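Local coordinates for pancreatic lipase related protein 2 (Equus caballus, PDB 1W52) that probably hydrolyses galactolipids and triacylglycerols, releasing fatty acids, as a lipase of the alpha/beta hydrolase superfamily, at residues Cys298-Ala303 / Thr423-Ala428; Arg341-Ile346 / Thr386-Val391; Tyr357-Leu362 / Ser369-Ile374. All coordinates share one frame; numbering follows the deposited sequence.

Contact 1 of 3, residues Cys298-Ala303 / Thr423-Ala428; sequences CFPCPA and TVQSGA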
ATOM      1  N   CYS A 298      -5.991   8.928 -16.889  1.00 61.05           N
ATOM      2  CA  CYS A 298      -6.032   7.501 -16.617  1.00 59.28           C
ATOM      3  C   CYS A 298      -7.278   7.035 -15.867  1.00 56.57           C
ATOM      4  O   CYS A 298      -7.191   6.296 -14.874  1.00 56.40           O
ATOM      5  CB  CYS A 298      -4.792   7.117 -15.843  1.00 59.44           C
ATOM      6  SG  CYS A 298      -3.278   7.793 -16.583  1.00 64.10           S
ATOM      7  N   PHE A 299      -8.442   7.450 -16.358  1.00 53.63           N
ATOM      8  CA  PHE A 299      -9.727   7.092 -15.748  1.00 51.00           C
ATOM      9  C   PHE A 299     -10.793   6.645 -16.817  1.00 51.38           C
ATOM     10  O   PHE A 299     -10.800   7.128 -17.947  1.00 50.96           O
ATOM     11  CB  PHE A 299     -10.181   8.290 -14.922  1.00 49.48           C
ATOM     12  CG  PHE A 299     -11.457   8.091 -14.141  1.00 43.58           C
ATOM     13  CD1 PHE A 299     -12.667   8.339 -14.712  1.00 40.02           C
ATOM     14  CD2 PHE A 299     -11.436   7.730 -12.805  1.00 39.66           C
ATOM     15  CE1 PHE A 299     -13.863   8.166 -13.973  1.00 40.53           C
ATOM     16  CE2 PHE A 299     -12.640   7.556 -12.041  1.00 39.49           C
ATOM     17  CZ  PHE A 299     -13.845   7.772 -12.634  1.00 39.33           C
ATOM     18  N   PRO A 300     -11.686   5.712 -16.485  1.00 51.47           N
ATOM     19  CA  PRO A 300     -11.719   4.967 -15.213  1.00 52.51           C
ATOM     20  C   PRO A 300     -10.938   3.663 -15.294  1.00 53.98           C
ATOM     21  O   PRO A 300     -10.078   3.507 -16.168  1.00 54.61           O
ATOM     22  CB  PRO A 300     -13.224   4.706 -15.000  1.00 51.57           C
ATOM     23  CG  PRO A 300     -13.771   4.657 -16.351  1.00 50.93           C
ATOM     24  CD  PRO A 300     -12.810   5.346 -17.343  1.00 50.37           C
ATOM     25  N   CYS A 301     -11.214   2.749 -14.377  1.00 55.28           N
ATOM     26  CA  CYS A 301     -10.576   1.471 -14.414  1.00 56.64           C
ATOM     27  C   CYS A 301     -10.551   1.003 -15.858  1.00 57.65           C
ATOM     28  O   CYS A 301     -11.554   1.218 -16.566  1.00 57.89           O
ATOM     29  CB  CYS A 301     -11.362   0.511 -13.542  1.00 56.94           C
ATOM     30  SG  CYS A 301     -11.086   0.849 -11.778  1.00 58.26           S
ATOM     31  N   PRO A 302      -9.446   0.351 -16.280  1.00 58.54           N
ATOM     32  CA  PRO A 302      -9.210  -0.045 -17.687  1.00 58.87           C
ATOM     33  C   PRO A 302     -10.045  -1.271 -18.137  1.00 59.46           C
ATOM     34  O   PRO A 302     -10.869  -1.763 -17.339  1.00 60.04           O
ATOM     35  CB  PRO A 302      -7.718  -0.408 -17.685  1.00 58.52           C
ATOM     36  CG  PRO A 302      -7.511  -0.981 -16.322  1.00 58.44           C
ATOM     37  CD  PRO A 302      -8.358  -0.126 -15.401  1.00 58.20           C
ATOM     38  N   ALA A 303      -9.829  -1.765 -19.368  1.00 59.53           N
ATOM     39  CA  ALA A 303     -10.598  -2.906 -19.906  1.00 59.06           C
ATOM     40  C   ALA A 303     -11.001  -3.918 -18.810  1.00 58.26           C
ATOM     41  O   ALA A 303     -12.144  -3.892 -18.328  1.00 59.01           O
ATOM     42  CB  ALA A 303      -9.829  -3.596 -21.042  1.00 58.90           C
ATOM     43  N   THR A 423     -22.412  15.396 -15.712  1.00100.00           N
ATOM     44  CA  THR A 423     -21.942  14.022 -15.925  1.00100.00           C
ATOM     45  C   THR A 423     -21.263  13.491 -14.640  1.00100.00           C
ATOM     46  O   THR A 423     -20.192  13.968 -14.273  1.00100.00           O
ATOM     47  CB  THR A 423     -20.937  13.977 -17.127  1.00100.00           C
ATOM     48  OG1 THR A 423     -21.561  14.422 -18.339  1.00100.00           O
ATOM     49  CG2 THR A 423     -20.498  12.574 -17.427  1.00100.00           C
ATOM     50  N   VAL A 424     -21.895  12.548 -13.939  1.00 98.38           N
ATOM     51  CA  VAL A 424     -21.204  11.794 -12.876  1.00 93.00           C
ATOM     52  C   VAL A 424     -20.449  10.601 -13.533  1.00 89.89           C
ATOM     53  O   VAL A 424     -20.526  10.430 -14.763  1.00 90.35           O
ATOM     54  CB  VAL A 424     -22.200  11.350 -11.750  1.00 90.94           C
ATOM     55  CG1 VAL A 424     -22.009   9.879 -11.317  1.00 88.14           C
ATOM     56  CG2 VAL A 424     -22.065  12.245 -10.583  1.00 88.19           C
ATOM     57  N   GLN A 425     -19.697   9.819 -12.743  1.00 84.60           N
ATOM     58  CA  GLN A 425     -19.117   8.539 -13.215  1.00 80.23           C
ATOM     59  C   GLN A 425     -18.381   7.720 -12.137  1.00 76.98           C
ATOM     60  O   GLN A 425     -17.782   8.284 -11.236  1.00 76.55           O
ATOM     61  CB  GLN A 425     -18.144   8.792 -14.368  1.00 79.40           C
ATOM     62  CG  GLN A 425     -17.687   7.534 -15.040  1.00 76.09           C
ATOM     63  CD  GLN A 425     -16.934   7.810 -16.299  1.00 72.81           C
ATOM     64  OE1 GLN A 425     -16.466   6.884 -16.943  1.00 70.07           O
ATOM     65  NE2 GLN A 425     -16.809   9.086 -16.664  1.00 71.27           N
ATOM     66  N   SER A 426     -18.412   6.393 -12.259  1.00 72.73           N
ATOM     67  CA  SER A 426     -17.616   5.519 -11.391  1.00 69.52           C
ATOM     68  C   SER A 426     -16.286   5.118 -12.006  1.00 68.76           C
ATOM     69  O   SER A 426     -16.106   5.155 -13.221  1.00 68.73           O
ATOM     70  CB  SER A 426     -18.350   4.256 -11.014  1.00 68.29           C
ATOM     71  OG  SER A 426     -17.617   3.599 -10.009  1.00 64.42           O
ATOM     72  N   GLY A 427     -15.348   4.739 -11.140  1.00 67.57           N
ATOM     73  CA  GLY A 427     -13.986   4.436 -11.546  1.00 66.55           C
ATOM     74  C   GLY A 427     -13.902   2.971 -11.849  1.00 65.78           C
ATOM     75  O   GLY A 427     -13.435   2.575 -12.908  1.00 64.74           O
ATOM     76  N   ALA A 428     -14.380   2.193 -10.883  1.00 65.77           N
ATOM     77  CA  ALA A 428     -14.523   0.744 -10.981  1.00 66.42           C
ATOM     78  C   ALA A 428     -14.932   0.252 -12.384  1.00 68.20           C
ATOM     79  O   ALA A 428     -14.195  -0.536 -13.018  1.00 68.82           O
ATOM     80  CB  ALA A 428     -15.539   0.245  -9.922  1.00 65.43           C
TER

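Contact 2 of 3, residues Arg341-Ile346 / Thr386-Val391; sequences RYRVSI and TLDVDV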
ATOM      1  N   ARG A 341     -13.207   6.267  -6.389  1.00 40.25           N
ATOM      2  CA  ARG A 341     -12.979   7.394  -7.234  1.00 41.03           C
ATOM      3  C   ARG A 341     -14.114   7.528  -8.211  1.00 44.29           C
ATOM      4  O   ARG A 341     -14.572   6.545  -8.798  1.00 45.24           O
ATOM      5  CB  ARG A 341     -11.699   7.218  -7.986  1.00 39.71           C
ATOM      6  CG  ARG A 341     -11.286   8.430  -8.697  1.00 36.39           C
ATOM      7  CD  ARG A 341      -9.925   8.257  -9.281  1.00 33.78           C
ATOM      8  NE  ARG A 341      -9.264   9.467  -9.769  1.00 31.65           N
ATOM      9  CZ  ARG A 341      -8.790  10.420  -8.987  1.00 31.63           C
ATOM     10  NH1 ARG A 341      -8.949  10.341  -7.644  1.00 28.66           N
ATOM     11  NH2 ARG A 341      -8.139  11.457  -9.555  1.00 32.94           N
ATOM     12  N   TYR A 342     -14.549   8.768  -8.394  1.00 47.36           N
ATOM     13  CA  TYR A 342     -15.631   9.112  -9.289  1.00 49.01           C
ATOM     14  C   TYR A 342     -15.177  10.260 -10.151  1.00 50.93           C
ATOM     15  O   TYR A 342     -14.384  11.063  -9.705  1.00 51.87           O
ATOM     16  CB  TYR A 342     -16.827   9.490  -8.445  1.00 48.60           C
ATOM     17  CG  TYR A 342     -17.351   8.328  -7.607  1.00 48.61           C
ATOM     18  CD1 TYR A 342     -16.937   8.175  -6.311  1.00 48.68           C
ATOM     19  CD2 TYR A 342     -18.277   7.387  -8.123  1.00 48.53           C
ATOM     20  CE1 TYR A 342     -17.413   7.120  -5.510  1.00 50.51           C
ATOM     21  CE2 TYR A 342     -18.761   6.318  -7.327  1.00 48.74           C
ATOM     22  CZ  TYR A 342     -18.323   6.195  -6.004  1.00 50.03           C
ATOM     23  OH  TYR A 342     -18.743   5.176  -5.143  1.00 49.75           O
ATOM     24  N   ARG A 343     -15.606  10.325 -11.404  1.00 53.54           N
ATOM     25  CA  ARG A 343     -15.441  11.573 -12.186  1.00 54.99           C
ATOM     26  C   ARG A 343     -16.710  12.448 -12.169  1.00 57.36           C
ATOM     27  O   ARG A 343     -17.835  11.919 -12.175  1.00 58.00           O
ATOM     28  CB  ARG A 343     -15.105  11.294 -13.622  1.00 53.86           C
ATOM     29  CG  ARG A 343     -14.968  12.549 -14.391  1.00 51.72           C
ATOM     30  CD  ARG A 343     -14.346  12.332 -15.731  1.00 51.20           C
ATOM     31  NE  ARG A 343     -12.990  11.828 -15.606  1.00 52.32           N
ATOM     32  CZ  ARG A 343     -12.186  11.536 -16.620  1.00 53.84           C
ATOM     33  NH1 ARG A 343     -12.575  11.677 -17.887  1.00 54.00           N
ATOM     34  NH2 ARG A 343     -10.967  11.102 -16.364  1.00 55.25           N
ATOM     35  N   VAL A 344     -16.517  13.774 -12.148  1.00 59.77           N
ATOM     36  CA  VAL A 344     -17.629  14.741 -12.052  1.00 61.19           C
ATOM     37  C   VAL A 344     -17.454  15.896 -13.030  1.00 67.81           C
ATOM     38  O   VAL A 344     -16.599  16.767 -12.852  1.00 67.32           O
ATOM     39  CB  VAL A 344     -17.829  15.303 -10.645  1.00 57.93           C
ATOM     40  CG1 VAL A 344     -18.677  16.482 -10.723  1.00 53.74           C
ATOM     41  CG2 VAL A 344     -18.502  14.282  -9.716  1.00 52.67           C
ATOM     42  N   SER A 345     -18.289  15.875 -14.067  1.00 76.29           N
ATOM     43  CA  SER A 345     -18.365  16.962 -15.030  1.00 82.74           C
ATOM     44  C   SER A 345     -19.504  17.884 -14.675  1.00 86.91           C
ATOM     45  O   SER A 345     -20.511  17.446 -14.092  1.00 87.66           O
ATOM     46  CB  SER A 345     -18.577  16.442 -16.450  1.00 83.39           C
ATOM     47  OG  SER A 345     -17.805  15.272 -16.685  1.00 86.44           O
ATOM     48  N   ILE A 346     -19.301  19.162 -15.021  1.00 91.57           N
ATOM     49  CA  ILE A 346     -20.317  20.211 -14.948  1.00 94.80           C
ATOM     50  C   ILE A 346     -20.086  21.185 -16.122  1.00 99.94           C
ATOM     51  O   ILE A 346     -19.034  21.804 -16.218  1.00 99.50           O
ATOM     52  CB  ILE A 346     -20.307  20.902 -13.542  1.00 93.68           C
ATOM     53  CG1 ILE A 346     -21.101  20.029 -12.542  1.00 90.81           C
ATOM     54  CG2 ILE A 346     -20.904  22.287 -13.622  1.00 92.23           C
ATOM     55  CD1 ILE A 346     -21.158  20.471 -11.063  1.00 87.08           C
ATOM     56  N   THR A 386     -14.962  19.457 -15.594  1.00 99.48           N
ATOM     57  CA  THR A 386     -14.839  18.192 -14.827  1.00 93.45           C
ATOM     58  C   THR A 386     -13.735  18.182 -13.771  1.00 89.40           C
ATOM     59  O   THR A 386     -12.777  18.966 -13.826  1.00 88.70           O
ATOM     60  CB  THR A 386     -14.558  16.962 -15.743  1.00 92.35           C
ATOM     61  OG1 THR A 386     -13.514  17.254 -16.667  1.00 90.84           O
ATOM     62  CG2 THR A 386     -15.679  16.654 -16.613  1.00 89.92           C
ATOM     63  N   LEU A 387     -13.857  17.223 -12.849  1.00 84.21           N
ATOM     64  CA  LEU A 387     -12.821  16.925 -11.847  1.00 79.79           C
ATOM     65  C   LEU A 387     -13.047  15.577 -11.096  1.00 75.13           C
ATOM     66  O   LEU A 387     -14.109  15.334 -10.507  1.00 74.84           O
ATOM     67  CB  LEU A 387     -12.682  18.081 -10.835  1.00 79.62           C
ATOM     68  CG  LEU A 387     -11.557  17.973  -9.787  1.00 78.96           C
ATOM     69  CD1 LEU A 387     -10.235  18.582 -10.281  1.00 77.72           C
ATOM     70  CD2 LEU A 387     -12.014  18.584  -8.466  1.00 78.73           C
ATOM     71  N   ASP A 388     -12.011  14.738 -11.080  1.00 68.62           N
ATOM     72  CA  ASP A 388     -12.060  13.440 -10.428  1.00 63.84           C
ATOM     73  C   ASP A 388     -11.983  13.616  -8.939  1.00 60.13           C
ATOM     74  O   ASP A 388     -11.307  14.496  -8.483  1.00 59.55           O
ATOM     75  CB  ASP A 388     -10.924  12.590 -10.975  1.00 63.29           C
ATOM     76  CG  ASP A 388     -11.133  12.270 -12.452  1.00 62.58           C
ATOM     77  OD1 ASP A 388     -12.316  12.017 -12.782  1.00 63.54           O
ATOM     78  OD2 ASP A 388     -10.248  12.262 -13.350  1.00 56.54           O
ATOM     79  N   VAL A 389     -12.712  12.828  -8.177  1.00 56.06           N
ATOM     80  CA  VAL A 389     -12.757  13.048  -6.742  1.00 54.30           C
ATOM     81  C   VAL A 389     -12.769  11.735  -5.940  1.00 52.69           C
ATOM     82  O   VAL A 389     -13.006  10.699  -6.501  1.00 52.36           O
ATOM     83  CB  VAL A 389     -13.964  13.954  -6.335  1.00 54.68           C
ATOM     84  CG1 VAL A 389     -14.014  15.213  -7.186  1.00 54.45           C
ATOM     85  CG2 VAL A 389     -15.306  13.187  -6.363  1.00 54.50           C
ATOM     86  N   ASP A 390     -12.523  11.779  -4.631  1.00 50.95           N
ATOM     87  CA  ASP A 390     -12.281  10.558  -3.875  1.00 50.00           C
ATOM     88  C   ASP A 390     -13.297  10.423  -2.757  1.00 50.44           C
ATOM     89  O   ASP A 390     -13.391  11.290  -1.895  1.00 50.53           O
ATOM     90  CB  ASP A 390     -10.848  10.545  -3.345  1.00 49.28           C
ATOM     91  CG  ASP A 390      -9.821  10.565  -4.472  1.00 48.35           C
ATOM     92  OD1 ASP A 390      -9.852   9.644  -5.297  1.00 46.18           O
ATOM     93  OD2 ASP A 390      -8.957  11.454  -4.639  1.00 48.17           O
ATOM     94  N   VAL A 391     -14.073   9.342  -2.773  1.00 50.87           N
ATOM     95  CA  VAL A 391     -15.163   9.187  -1.817  1.00 51.45           C
ATOM     96  C   VAL A 391     -14.763   8.239  -0.693  1.00 56.02           C
ATOM     97  O   VAL A 391     -14.846   7.042  -0.835  1.00 55.65           O
ATOM     98  CB  VAL A 391     -16.543   8.765  -2.506  1.00 49.34           C
ATOM     99  CG1 VAL A 391     -17.640   8.523  -1.469  1.00 44.90           C
ATOM    100  CG2 VAL A 391     -17.035   9.854  -3.503  1.00 44.12           C
TER

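Contact 3 of 3, residues Tyr357-Leu362 / Ser369-Ile374; sequences YLKVTL and SKQYEI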
ATOM      1  N   TYR A 357     -16.795  29.200  -6.371  1.00 91.78           N
ATOM      2  CA  TYR A 357     -16.755  27.805  -5.964  1.00 91.54           C
ATOM      3  C   TYR A 357     -17.892  27.065  -6.677  1.00 89.51           C
ATOM      4  O   TYR A 357     -18.918  27.684  -6.996  1.00 90.26           O
ATOM      5  CB  TYR A 357     -16.931  27.701  -4.431  1.00 92.03           C
ATOM      6  CG  TYR A 357     -15.727  28.116  -3.592  1.00 95.92           C
ATOM      7  CD1 TYR A 357     -14.412  28.100  -4.120  1.00 99.53           C
ATOM      8  CD2 TYR A 357     -15.893  28.499  -2.258  1.00 99.13           C
ATOM      9  CE1 TYR A 357     -13.291  28.465  -3.332  1.00100.00           C
ATOM     10  CE2 TYR A 357     -14.781  28.862  -1.456  1.00100.00           C
ATOM     11  CZ  TYR A 357     -13.479  28.846  -1.993  1.00100.00           C
ATOM     12  OH  TYR A 357     -12.392  29.208  -1.194  1.00100.00           O
ATOM     13  N   LEU A 358     -17.709  25.764  -6.935  1.00 86.32           N
ATOM     14  CA  LEU A 358     -18.715  24.956  -7.618  1.00 83.49           C
ATOM     15  C   LEU A 358     -18.877  23.669  -6.858  1.00 82.36           C
ATOM     16  O   LEU A 358     -18.405  22.614  -7.253  1.00 81.94           O
ATOM     17  CB  LEU A 358     -18.331  24.719  -9.080  1.00 82.69           C
ATOM     18  CG  LEU A 358     -19.086  25.626 -10.062  1.00 79.76           C
ATOM     19  CD1 LEU A 358     -18.543  25.546 -11.523  1.00 77.65           C
ATOM     20  CD2 LEU A 358     -20.601  25.313 -10.012  1.00 77.62           C
ATOM     21  N   LYS A 359     -19.549  23.783  -5.732  1.00 81.14           N
ATOM     22  CA  LYS A 359     -19.633  22.676  -4.806  1.00 80.55           C
ATOM     23  C   LYS A 359     -20.682  21.653  -5.265  1.00 78.20           C
ATOM     24  O   LYS A 359     -21.327  21.852  -6.312  1.00 78.19           O
ATOM     25  CB  LYS A 359     -19.864  23.190  -3.383  1.00 81.33           C
ATOM     26  CG  LYS A 359     -18.738  24.127  -2.961  1.00 84.58           C
ATOM     27  CD  LYS A 359     -18.775  24.539  -1.514  1.00 88.39           C
ATOM     28  CE  LYS A 359     -17.727  25.622  -1.270  1.00 90.65           C
ATOM     29  NZ  LYS A 359     -17.949  26.366   0.002  1.00 92.20           N
ATOM     30  N   VAL A 360     -20.776  20.550  -4.501  1.00 74.84           N
ATOM     31  CA  VAL A 360     -21.555  19.350  -4.829  1.00 71.53           C
ATOM     32  C   VAL A 360     -21.657  18.425  -3.601  1.00 71.74           C
ATOM     33  O   VAL A 360     -20.710  18.305  -2.835  1.00 71.58           O
ATOM     34  CB  VAL A 360     -20.881  18.522  -5.936  1.00 69.54           C
ATOM     35  CG1 VAL A 360     -21.817  17.431  -6.364  1.00 67.91           C
ATOM     36  CG2 VAL A 360     -20.475  19.354  -7.166  1.00 66.60           C
ATOM     37  N   THR A 361     -22.786  17.761  -3.411  1.00 72.16           N
ATOM     38  CA  THR A 361     -22.885  16.671  -2.409  1.00 73.46           C
ATOM     39  C   THR A 361     -23.428  15.369  -3.069  1.00 75.31           C
ATOM     40  O   THR A 361     -23.688  15.346  -4.286  1.00 75.11           O
ATOM     41  CB  THR A 361     -23.751  17.107  -1.176  1.00 73.19           C
ATOM     42  OG1 THR A 361     -23.293  18.378  -0.708  1.00 74.64           O
ATOM     43  CG2 THR A 361     -23.587  16.199   0.073  1.00 71.04           C
ATOM     44  N   LEU A 362     -23.539  14.282  -2.289  1.00 77.60           N
ATOM     45  CA  LEU A 362     -24.048  13.002  -2.790  1.00 79.08           C
ATOM     46  C   LEU A 362     -24.784  12.205  -1.725  1.00 84.70           C
ATOM     47  O   LEU A 362     -24.313  12.118  -0.595  1.00 84.44           O
ATOM     48  CB  LEU A 362     -22.913  12.145  -3.321  1.00 76.99           C
ATOM     49  CG  LEU A 362     -21.841  12.820  -4.169  1.00 68.99           C
ATOM     50  CD1 LEU A 362     -20.750  11.804  -4.355  1.00 64.37           C
ATOM     51  CD2 LEU A 362     -22.347  13.330  -5.516  1.00 63.17           C
ATOM     52  N   SER A 369     -22.190  12.288   1.081  1.00 93.09           N
ATOM     53  CA  SER A 369     -20.763  12.493   1.039  1.00 89.79           C
ATOM     54  C   SER A 369     -20.354  13.713   1.869  1.00 88.58           C
ATOM     55  O   SER A 369     -20.665  13.777   3.056  1.00 87.74           O
ATOM     56  CB  SER A 369     -20.305  12.589  -0.408  1.00 89.05           C
ATOM     57  OG  SER A 369     -20.768  13.785  -0.978  1.00 86.18           O
ATOM     58  N   LYS A 370     -19.616  14.638   1.253  1.00 87.32           N
ATOM     59  CA  LYS A 370     -19.155  15.894   1.866  1.00 86.39           C
ATOM     60  C   LYS A 370     -19.359  16.973   0.792  1.00 83.88           C
ATOM     61  O   LYS A 370     -19.910  16.669  -0.264  1.00 83.56           O
ATOM     62  CB  LYS A 370     -17.666  15.779   2.289  1.00 87.24           C
ATOM     63  CG  LYS A 370     -17.423  15.094   3.659  1.00 90.56           C
ATOM     64  CD  LYS A 370     -17.241  13.559   3.555  1.00 95.04           C
ATOM     65  CE  LYS A 370     -17.917  12.796   4.716  1.00 96.65           C
ATOM     66  NZ  LYS A 370     -17.312  13.094   6.042  1.00 96.90           N
ATOM     67  N   GLN A 371     -18.952  18.221   1.031  1.00 81.05           N
ATOM     68  CA  GLN A 371     -19.028  19.221  -0.047  1.00 79.05           C
ATOM     69  C   GLN A 371     -17.862  18.922  -0.985  1.00 74.63           C
ATOM     70  O   GLN A 371     -16.886  18.355  -0.535  1.00 74.24           O
ATOM     71  CB  GLN A 371     -19.000  20.678   0.480  1.00 80.42           C
ATOM     72  CG  GLN A 371     -20.369  21.245   1.060  1.00 83.80           C
ATOM     73  CD  GLN A 371     -21.349  21.834   0.008  1.00 87.22           C
ATOM     74  OE1 GLN A 371     -20.970  22.658  -0.817  1.00 88.99           O
ATOM     75  NE2 GLN A 371     -22.613  21.418   0.072  1.00 88.89           N
ATOM     76  N   TYR A 372     -17.965  19.255  -2.270  1.00 69.24           N
ATOM     77  CA  TYR A 372     -16.937  18.841  -3.233  1.00 65.67           C
ATOM     78  C   TYR A 372     -16.639  19.917  -4.249  1.00 62.43           C
ATOM     79  O   TYR A 372     -17.206  19.941  -5.328  1.00 61.76           O
ATOM     80  CB  TYR A 372     -17.334  17.540  -3.968  1.00 65.78           C
ATOM     81  CG  TYR A 372     -16.877  16.267  -3.280  1.00 64.99           C
ATOM     82  CD1 TYR A 372     -17.512  15.845  -2.143  1.00 64.32           C
ATOM     83  CD2 TYR A 372     -15.817  15.492  -3.772  1.00 63.35           C
ATOM     84  CE1 TYR A 372     -17.123  14.724  -1.494  1.00 63.61           C
ATOM     85  CE2 TYR A 372     -15.430  14.345  -3.118  1.00 61.76           C
ATOM     86  CZ  TYR A 372     -16.099  13.983  -1.966  1.00 62.20           C
ATOM     87  OH  TYR A 372     -15.801  12.875  -1.212  1.00 63.27           O
ATOM     88  N   GLU A 373     -15.733  20.807  -3.917  1.00 58.85           N
ATOM     89  CA  GLU A 373     -15.445  21.882  -4.818  1.00 56.99           C
ATOM     90  C   GLU A 373     -14.921  21.316  -6.137  1.00 55.23           C
ATOM     91  O   GLU A 373     -13.767  20.923  -6.215  1.00 54.87           O
ATOM     92  CB  GLU A 373     -14.427  22.856  -4.205  1.00 57.23           C
ATOM     93  CG  GLU A 373     -13.905  23.890  -5.223  1.00 58.70           C
ATOM     94  CD  GLU A 373     -12.690  24.669  -4.761  1.00 60.29           C
ATOM     95  OE1 GLU A 373     -12.701  25.120  -3.586  1.00 63.45           O
ATOM     96  OE2 GLU A 373     -11.749  24.841  -5.582  1.00 59.22           O
ATOM     97  N   ILE A 374     -15.737  21.325  -7.186  1.00 53.52           N
ATOM     98  CA  ILE A 374     -15.279  20.836  -8.505  1.00 52.87           C
ATOM     99  C   ILE A 374     -14.568  21.910  -9.348  1.00 55.81           C
ATOM    100  O   ILE A 374     -13.857  21.618 -10.318  1.00 53.20           O
ATOM    101  CB  ILE A 374     -16.465  20.261  -9.323  1.00 51.31           C
ATOM    102  CG1 ILE A 374     -17.370  19.373  -8.466  1.00 47.33           C
ATOM    103  CG2 ILE A 374     -15.969  19.490 -10.555  1.00 49.13           C
ATOM    104  CD1 ILE A 374     -16.679  18.234  -7.798  1.00 44.15           C
TER

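Contact 1 of 3, residues Cys298-Ala303 / Thr423-Ala428
Phe299, Pro300 and Cys301 meet Gln425, Gly427 and Ala428 in a loop-to-loop contact between the lipase domain and the PLAT domain, closed mainly by van der Waals packing and tied by one backbone hydrogen bond. Cys301 N donates to Gly427 O at 2.7 Å, with an N-H...O angle of 147° and the donor tilted 32° from the carbonyl plane. The same carbonyl oxygen lies beside the side chain of Cys301 and close to Pro300 CB, so one PLAT backbone group is wrapped by two consecutive lipase residues. The peptide bond before Pro300 is cis, and Pro300 CB sits 3.6 Å above the Phe299 ring plane, over its centre; the proline and the phenyl ring thus reach the PLAT loop as a single apolar unit. The ring approaches that loop with its far atoms: Phe299 CE2 lies 3.4 Å from Gly427 CA, and Phe299 CZ is 3.5 Å from Ser426 O. CG anti to the backbone N (chi1 -177°) carries the Phe299 ring toward this loop. Phe299 and the extended Gln425 slide past each other in opposite directions, their planes steeply inclined. Gln425 CD comes to the edge of the ring, 3.9 Å from Phe299 CE1, while Gln425 OE1 packs on Pro300 CG at 3.5 Å. A disulfide to Cys306 anchors Cys301, and another to Cys287 fixes Cys298. Strand 285-286 adjoins the contact on the lipase side, where Tyr285 touches Phe299 and Cys301; strand 340-344 borders it on the PLAT side, with Arg341 and Arg343 against Phe299 and a backbone bond between Arg343 and Gln425.

Contact 2 of 3, residues Arg341-Ile346 / Thr386-Val391
Arg341 and Arg343 each hold CG anti to the backbone N (chi1 -170° for Arg341) and, leaving the same face of an antiparallel strand pair, run toward Asp390 and Asp388. Arg341 stays extended as far as NE, and its NH1 makes a salt bridge to Asp390 OD1 at 2.6 Å, although the hydrogen-bond geometry is weak. Its guanidinium also lays one face over Asp388 CB, 3.3 Å from NH2. Arg343 instead bends at chi3 (-63°), and its NE donates to the syn lone pair of Asp388 OD1 at 2.9 Å, that oxygen lying nearly in the guanidinium plane. An alanine in place of Arg343 would remove the guanidinium, and Asp388 would probably lose its salt-bridge mate and be freer to turn. Between the charged pairs, Tyr342 and Val389 form a hydrogen-bonded antiparallel pair, with Tyr342 N to Val389 O at 3.1 Å and Val389 N to Tyr342 O at 2.9 Å. On the face of Tyr342, its CD1 packs 3.3 Å from Val391 CG2. The short strand axes run 149° apart. Strand 340-344 is bordered by the loop carrying Thr423 and Gln425, which bond to Ser345 and Arg343, whereas Tyr372 packs against Val389 of strand 387-391.

Contact 3 of 3, residues Tyr357-Leu362 / Ser369-Ile374
Leu358 O accepts a hydrogen bond from Ile374 N at 3.0 Å, a nearly straight bond (N-H...O angle 166°) in which the donor stands above the carbonyl plane, 44° out of it. It ties one end of two extended but irregular runs of the PLAT domain that pass in roughly opposite directions. Toward the other end Ser369 N donates to Leu362 O, an atom whose place is less sure. Between these ends the backbones remain close: Tyr372 N lies 3.0 Å from Val360 O, and Gln371 CA makes a CA-H...O contact with that same oxygen at 3.4 Å. The Val360 carbonyl oxygen also lies at the edge of the Tyr372 ring.

Apolar contacts fill one part of the interface. Val360 places CG2 anti to its carbonyl carbon, and this methyl meets Ile374 CG1 at 3.4 Å, the two side chains crossing at a slant. Val360 CB also packs 4.2 Å from Tyr372 CB.

Where the two runs are joined, Leu362 lies beside Ser369, its CG 3.5 Å from Ser369 OG. Ser369 OG takes the position between the backbone N and the carbonyl carbon (chi1 70°) and donates to Lys370 O at 3.1 Å, in the carbonyl plane and on a lone pair.

At the outer end, Glu373 OE1 approaches the exposed Tyr357 ring obliquely, while Glu373 OE2 has a long, weak ion pair with Lys376. Tyr372 OH is bonded instead to Asp390 O of strand 387-391. One sound backbone bond and a less certain one thus tie the runs, Val360 packs on both Tyr372 and Ile374, which carry the pair onto that strand, and the Tyr372 and Ser369 hydroxyls have carbonyl partners, while Tyr357 and Glu373 lie at the exposed margin.

Overall arrangement
The three contacts form a row leading from the lipase domain into the PLAT domain. Contact 1 joins the two domains, and its centre is about 9 Å from that of contact 2, to which it is coupled directly by Thr423 O and Ser345 N, 2.7 Å apart, a probable hydrogen bond. Contact 2 in turn lies about 10 Å, centre to centre, from contact 3, where Leu387 CB packs on Ile374 CG2 at 3.6 Å. Contacts 1 and 3 do not touch; their centres are about 19 Å apart. All three lie away from the probable Ser154-Asp178-His265 triad, the detergent pockets and the calcium site of the lipase domain.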